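Local coordinates for UPF0311 protein RPA1785 (Rhodopseudomonas palustris, PDB 3C5O) that is of unknown function but adopts the closed antiparallel beta-barrel of the UPF0311 (DUF3237) family, at residues A17-V22 with R34-L39. Sequence-based numbering, arbitrary orientation.
Sequences ARIGDV and RIIPIL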
loop_
_atom_site.group_PDB
_atom_site.type_symbol
_atom_site.label_atom_id
_atom_site.label_comp_id
_atom_site.label_asym_id
_atom_site.label_seq_id
_atom_site.Cartn_x
_atom_site.Cartn_y
_atom_site.Cartn_z
ATOM N N ALA B 17 15.245 -13.650 11.415
ATOM C CA ALA B 17 13.915 -13.723 12.002
ATOM C C ALA B 17 13.458 -15.164 12.272
ATOM O O ALA B 17 13.350 -15.970 11.336
ATOM C CB ALA B 17 12.911 -12.999 11.116
ATOM N N ARG B 18 13.191 -15.486 13.541
ATOM C CA ARG B 18 12.582 -16.780 13.902
ATOM C C ARG B 18 11.114 -16.749 13.488
ATOM O O ARG B 18 10.367 -15.815 13.815
ATOM C CB ARG B 18 12.710 -17.099 15.408
ATOM C CG ARG B 18 14.100 -16.904 16.014
ATOM C CD ARG B 18 14.243 -17.330 17.538
ATOM N NE ARG B 18 13.089 -17.097 18.461
ATOM C CZ ARG B 18 12.115 -17.995 18.714
ATOM N NH1 ARG B 18 12.081 -19.191 18.094
ATOM N NH2 ARG B 18 11.142 -17.700 19.576
ATOM N N ILE B 19 10.693 -17.761 12.752
ATOM C CA ILE B 19 9.341 -17.757 12.215
ATOM C C ILE B 19 8.528 -18.883 12.844
ATOM O O ILE B 19 9.082 -19.906 13.236
ATOM C CB ILE B 19 9.337 -17.876 10.668
ATOM C CG1 ILE B 19 10.142 -19.101 10.218
ATOM C CG2 ILE B 19 9.860 -16.561 10.035
ATOM C CD1 ILE B 19 9.678 -19.705 8.913
ATOM N N GLY B 20 7.218 -18.673 12.947
ATOM C CA GLY B 20 6.310 -19.691 13.457
ATOM C C GLY B 20 5.640 -20.539 12.389
ATOM O O GLY B 20 6.139 -20.674 11.277
ATOM N N ASP B 21 4.511 -21.135 12.752
ATOM C CA ASP B 21 3.749 -22.024 11.867
ATOM C C ASP B 21 2.917 -21.277 10.820
ATOM O O ASP B 21 2.358 -20.217 11.092
ATOM C CB ASP B 21 2.789 -22.857 12.708
ATOM C CG ASP B 21 3.503 -23.875 13.592
ATOM O OD1 ASP B 21 4.496 -24.501 13.121
ATOM O OD2 ASP B 21 3.047 -24.052 14.755
ATOM N N VAL B 22 2.805 -21.859 9.635
ATOM C CA VAL B 22 1.938 -21.306 8.603
ATOM C C VAL B 22 0.446 -21.365 8.955
ATOM O O VAL B 22 -0.080 -22.424 9.309
ATOM C CB VAL B 22 2.160 -21.999 7.264
ATOM C CG1 VAL B 22 1.241 -21.406 6.222
ATOM C CG2 VAL B 22 3.601 -21.842 6.837
ATOM N N ARG B 34 -1.219 -16.766 2.833
ATOM C CA ARG B 34 -0.670 -17.528 3.937
ATOM C C ARG B 34 0.032 -16.551 4.882
ATOM O O ARG B 34 0.503 -15.483 4.449
ATOM C CB ARG B 34 0.268 -18.619 3.413
ATOM C CG ARG B 34 1.697 -18.220 3.345
ATOM C CD ARG B 34 2.468 -18.972 2.290
ATOM N NE ARG B 34 2.882 -20.319 2.669
ATOM C CZ ARG B 34 4.151 -20.702 2.817
ATOM N NH1 ARG B 34 5.158 -19.837 2.645
ATOM N NH2 ARG B 34 4.410 -21.962 3.151
ATOM N N ILE B 35 0.035 -16.856 6.177
ATOM C CA ILE B 35 0.615 -15.939 7.162
ATOM C C ILE B 35 1.559 -16.683 8.098
ATOM O O ILE B 35 1.209 -17.742 8.635
ATOM C CB ILE B 35 -0.444 -15.188 7.975
ATOM C CG1 ILE B 35 -1.454 -14.517 7.052
ATOM C CG2 ILE B 35 0.231 -14.123 8.840
ATOM C CD1 ILE B 35 -2.790 -14.289 7.669
ATOM N N ILE B 36 2.750 -16.118 8.272
ATOM C CA ILE B 36 3.824 -16.744 9.033
ATOM C C ILE B 36 4.259 -15.819 10.165
ATOM O O ILE B 36 4.885 -14.799 9.919
ATOM C CB ILE B 36 5.045 -17.063 8.139
ATOM C CG1 ILE B 36 4.613 -17.899 6.928
ATOM C CG2 ILE B 36 6.128 -17.755 8.951
ATOM C CD1 ILE B 36 5.494 -19.028 6.635
ATOM N N PRO B 37 3.930 -16.175 11.412
ATOM C CA PRO B 37 4.227 -15.321 12.552
ATOM C C PRO B 37 5.729 -15.165 12.786
ATOM O O PRO B 37 6.481 -16.112 12.614
ATOM C CB PRO B 37 3.595 -16.079 13.714
ATOM C CG PRO B 37 2.579 -16.952 13.078
ATOM C CD PRO B 37 3.253 -17.399 11.843
ATOM N N ILE B 38 6.135 -13.967 13.193
ATOM C CA ILE B 38 7.506 -13.672 13.545
ATOM C C ILE B 38 7.619 -13.741 15.076
ATOM O O ILE B 38 6.897 -13.030 15.792
ATOM C CB ILE B 38 7.913 -12.301 12.968
ATOM C CG1 ILE B 38 8.104 -12.446 11.445
ATOM C CG2 ILE B 38 9.209 -11.777 13.666
ATOM C CD1 ILE B 38 8.096 -11.139 10.699
ATOM N N LEU B 39 8.500 -14.622 15.562
ATOM C CA LEU B 39 8.583 -14.976 16.985
ATOM C C LEU B 39 9.693 -14.277 17.756
ATOM O O LEU B 39 9.659 -14.246 18.976
ATOM C CB LEU B 39 8.737 -16.495 17.150
ATOM C CG LEU B 39 7.640 -17.363 16.526
ATOM C CD1 LEU B 39 7.908 -18.854 16.734
ATOM C CD2 LEU B 39 6.283 -16.973 17.078
#
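Ile36 sends its two branches to different partners on 17-22. Its CG2, anti to the backbone N, lies 3.6 Å from Ile19 CB, whereas CG1, anti to the carbonyl carbon, carries CD1 to Val22 CG2 at 3.4 Å, a tight meeting of methyls. The same CD1 sits over one face of the Arg34 guanidinium, offset toward its rim, and Val22 crosses that arginine with CG2 3.8 Å from Arg34 NH2. A hydrogen bond from Arg34 NH1 to Gln60 OE1 on strand 48-62 supplies the polar partner. At the other end Leu39 reaches in with its CD1 3.7 Å from Gly20 CA, while the Arg18 side chain bends at chi3 (-36°) and crosses Leu39 at about a right angle, one guanidinium face resting on Leu39 CB.

Ile19 and Ile38 form an antiparallel non-hydrogen-bonded pair. Around it, Leu39 N donates to Arg18 O (2.8 Å) and Gly20 N to Pro37 O (2.7 Å), before the first strand breaks at Gly20. An alanine in place of Ile36 would probably open a gap beside Ile19 and Val22 and take one of two methyl neighbours from the Arg34 guanidinium. With no charge pairing between the segments, the barrel's first hairpin is joined here by two backbone bonds and, where the strand is broken, by apolar contact.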